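Local coordinates for protein leukocyte-associated immunoglobulin-like receptor 1 (Mus musculus, PDB 4ETY) that acts as an inhibitory immune receptor, restraining natural killer cells, B cells and T cells by recruiting the phosphatases PTPN6 and PTPN11 once phosphorylated on tyrosine, at residues A[17-22]-A[96-101]. Sequence-based numbering, arbitrary orientation.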
ATOM      1  N   SER A  17       5.559   3.582   8.023  1.00 23.27           N
ATOM      2  CA  SER A  17       6.606   3.836   7.040  1.00 23.79           C
ATOM      3  C   SER A  17       7.339   2.538   6.729  1.00 23.21           C
ATOM      4  O   SER A  17       7.995   1.978   7.605  1.00 24.19           O
ATOM      5  CB  SER A  17       7.607   4.869   7.537  1.00 25.71           C
ATOM      6  OG  SER A  17       6.978   6.096   7.874  1.00 29.12           O
ATOM      7  N   LEU A  18       7.223   2.084   5.487  1.00 22.51           N
ATOM      8  CA  LEU A  18       7.736   0.777   5.052  1.00 22.05           C
ATOM      9  C   LEU A  18       8.904   0.915   4.107  1.00 22.86           C
ATOM     10  O   LEU A  18       8.895   1.773   3.201  1.00 21.81           O
ATOM     11  CB  LEU A  18       6.632  -0.001   4.343  1.00 23.11           C
ATOM     12  CG  LEU A  18       5.355  -0.209   5.140  1.00 23.96           C
ATOM     13  CD1 LEU A  18       4.311  -0.882   4.266  1.00 26.07           C
ATOM     14  CD2 LEU A  18       5.619  -1.038   6.377  1.00 22.92           C
HETATM   15  N   MSE A  19       9.874   0.012   4.268  1.00 24.59           N
HETATM   16  CA  MSE A  19      10.954  -0.154   3.312  1.00 25.61           C
HETATM   17  C   MSE A  19      10.569  -1.251   2.361  1.00 23.65           C
HETATM   18  O   MSE A  19      10.137  -2.328   2.788  1.00 24.43           O
HETATM   19  CB  MSE A  19      12.233  -0.580   4.010  1.00 30.54           C
HETATM   20  CG  MSE A  19      12.586   0.343   5.155  1.00 40.18           C
HETATM   21 SE   MSE A  19      13.334   2.005   4.402  1.00 58.85          SE
HETATM   22  CE  MSE A  19      15.118   1.173   4.226  1.00 55.59           C
ATOM     23  N   ILE A  20      10.742  -1.008   1.066  1.00 21.99           N
ATOM     24  CA  ILE A  20      10.331  -1.936   0.002  1.00 21.85           C
ATOM     25  C   ILE A  20      11.513  -2.197  -0.911  1.00 21.83           C
ATOM     26  O   ILE A  20      12.163  -1.252  -1.333  1.00 22.28           O
ATOM     27  CB  ILE A  20       9.223  -1.326  -0.875  1.00 23.01           C
ATOM     28  CG1 ILE A  20       8.011  -0.935  -0.007  1.00 22.88           C
ATOM     29  CG2 ILE A  20       8.834  -2.296  -1.973  1.00 24.42           C
ATOM     30  CD1 ILE A  20       7.327  -2.102   0.668  1.00 24.39           C
ATOM     31  N   SER A  21      11.779  -3.459  -1.229  1.00 21.67           N
ATOM     32  CA  SER A  21      12.900  -3.784  -2.132  1.00 23.36           C
ATOM     33  C   SER A  21      12.638  -3.429  -3.571  1.00 21.87           C
ATOM     34  O   SER A  21      11.636  -3.818  -4.143  1.00 21.07           O
ATOM     35  CB  SER A  21      13.247  -5.283  -2.083  1.00 26.41           C
ATOM     36  OG  SER A  21      13.505  -5.664  -0.758  1.00 29.40           O
ATOM     37  N   GLN A  22      13.554  -2.703  -4.185  1.00 23.73           N
ATOM     38  CA  GLN A  22      13.508  -2.525  -5.634  0.50 23.21           C
ATOM     39  C   GLN A  22      13.272  -3.859  -6.353  1.00 23.82           C
ATOM     40  O   GLN A  22      13.869  -4.893  -6.023  1.00 21.71           O
ATOM     41  CB  GLN A  22      14.794  -1.871  -6.155  0.50 25.50           C
ATOM     42  CG  GLN A  22      14.700  -1.418  -7.606  0.50 26.56           C
ATOM     43  CD  GLN A  22      15.886  -0.577  -8.068  0.50 28.08           C
ATOM     44  OE1 GLN A  22      16.760  -0.213  -7.288  0.50 31.60           O
ATOM     45  NE2 GLN A  22      15.905  -0.256  -9.342  0.50 27.81           N
ATOM     46  N   GLU A  96       3.648   5.514   4.253  1.00 20.21           N
ATOM     47  CA  GLU A  96       4.780   5.970   3.477  1.00 22.22           C
ATOM     48  C   GLU A  96       5.552   4.725   3.018  1.00 20.08           C
ATOM     49  O   GLU A  96       5.714   3.781   3.797  1.00 22.25           O
ATOM     50  CB  GLU A  96       5.654   6.884   4.359  1.00 26.76           C
ATOM     51  CG  GLU A  96       6.960   7.279   3.723  1.00 32.16           C
ATOM     52  CD  GLU A  96       7.791   8.222   4.581  1.00 39.69           C
ATOM     53  OE1 GLU A  96       7.722   8.143   5.837  1.00 42.64           O
ATOM     54  OE2 GLU A  96       8.536   9.039   3.977  1.00 45.01           O
ATOM     55  N   LEU A  97       5.975   4.715   1.765  1.00 20.53           N
ATOM     56  CA  LEU A  97       6.836   3.670   1.231  1.00 21.38           C
ATOM     57  C   LEU A  97       8.162   4.284   0.789  1.00 21.42           C
ATOM     58  O   LEU A  97       8.168   5.313   0.120  1.00 20.42           O
ATOM     59  CB  LEU A  97       6.207   3.006  -0.003  1.00 22.90           C
ATOM     60  CG  LEU A  97       4.865   2.317   0.108  1.00 24.51           C
ATOM     61  CD1 LEU A  97       4.561   1.673  -1.242  1.00 24.47           C
ATOM     62  CD2 LEU A  97       4.816   1.302   1.234  1.00 25.80           C
ATOM     63  N   LYS A  98       9.267   3.605   1.071  1.00 22.68           N
ATOM     64  CA  LYS A  98      10.579   3.986   0.523  1.00 23.65           C
ATOM     65  C   LYS A  98      11.136   2.767  -0.210  1.00 22.72           C
ATOM     66  O   LYS A  98      11.334   1.712   0.408  1.00 22.72           O
ATOM     67  CB  LYS A  98      11.500   4.432   1.657  1.00 27.44           C
ATOM     68  CG  LYS A  98      12.929   4.760   1.237  1.00 32.43           C
ATOM     69  CD  LYS A  98      13.004   5.943   0.312  1.00 35.71           C
ATOM     70  CE  LYS A  98      14.442   6.460   0.163  1.00 40.55           C
ATOM     71  NZ  LYS A  98      14.513   7.344  -1.037  1.00 40.14           N
ATOM     72  N   VAL A  99      11.315   2.879  -1.523  1.00 23.20           N
ATOM     73  CA  VAL A  99      11.873   1.790  -2.327  1.00 23.69           C
ATOM     74  C   VAL A  99      13.393   1.900  -2.249  1.00 27.61           C
ATOM     75  O   VAL A  99      13.947   2.943  -2.533  1.00 29.37           O
ATOM     76  CB  VAL A  99      11.371   1.817  -3.781  1.00 24.33           C
ATOM     77  CG1 VAL A  99      12.081   0.798  -4.661  1.00 24.20           C
ATOM     78  CG2 VAL A  99       9.862   1.572  -3.802  1.00 24.65           C
ATOM     79  N   ILE A 100      14.052   0.821  -1.845  1.00 27.72           N
ATOM     80  CA  ILE A 100      15.497   0.822  -1.745  1.00 30.94           C
ATOM     81  C   ILE A 100      16.114  -0.369  -2.475  1.00 30.40           C
ATOM     82  O   ILE A 100      15.503  -1.445  -2.597  1.00 27.64           O
ATOM     83  CB  ILE A 100      15.953   0.835  -0.279  1.00 34.13           C
ATOM     84  CG1 ILE A 100      15.434  -0.394   0.470  1.00 38.83           C
ATOM     85  CG2 ILE A 100      15.488   2.109   0.420  1.00 35.96           C
ATOM     86  CD1 ILE A 100      16.349  -0.832   1.598  1.00 43.14           C
ATOM     87  N   LYS A 101      17.312  -0.150  -2.996  1.00 32.05           N
ATOM     88  CA  LYS A 101      18.107  -1.228  -3.586  1.00 35.73           C
ATOM     89  C   LYS A 101      19.270  -1.447  -2.655  1.00 38.48           C
ATOM     90  O   LYS A 101      20.152  -0.596  -2.572  1.00 40.46           O
ATOM     91  CB  LYS A 101      18.636  -0.858  -4.973  1.00 40.03           C
ATOM     92  CG  LYS A 101      19.191  -2.070  -5.727  1.00 44.27           C
ATOM     93  CD  LYS A 101      20.594  -1.828  -6.258  1.00 51.33           C
ATOM     94  CE  LYS A 101      21.213  -3.106  -6.824  1.00 56.25           C
ATOM     95  NZ  LYS A 101      21.210  -4.259  -5.866  1.00 59.01           N
TER
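Leu18 and Leu97 sit in register on parallel neighbours, the A' and G strand pairing of the receptor's extracellular immunoglobulin-like domain, with 17-21 as an outermost strand of the chain's five-stranded sheet. Strands 17-21 and 96-100 run roughly parallel, and the segments pair through five backbone hydrogen bonds. Leu18 gives its N-H to Glu96 O (2.8 Å) and takes that of Lys98 on its own O; Ile20 repeats the scheme, binding Lys98 O through N and receiving Ile100 N on O. The last bond, Gln22 N to Ile100 O at 2.8 Å, is nearly straight at hydrogen (175°), yet its donor stands 38° above the carbonyl plane. Each acceptor oxygen also meets a CA-H of the partner segment; the shortest such contact is Val99 CA to Ile20 O, 3.2 Å.

A sixth bond joins side chains. Ser17 OG donates to Glu96 OE1 (3.0 Å), met on the anti side of the carboxylate and close to its plane. Glu96 reaches it with CG anti to the backbone N (chi1 172°) and an extended chain. With an alanine in place of Glu96, the Ser17 hydroxyl would probably lose its carboxylate acceptor.

On the face carrying Leu18, Ile20, Leu97 and Val99, Leu97 CD2 lies 3.8 Å from Leu18 CD1 and also touches Ile20 CG1. Farther along the strands, Ile20 and Val99 both pack on Val70 from a loop, while Val99 N, which makes no bond to strand 17-21, is hydrogen-bonded to Thr75 OG1. Across the sheet, the selenomethionine chain of Met19 is bent at both chi2 and chi3, which brings its methyl CE to 3.5 Å from Ile100 CD1.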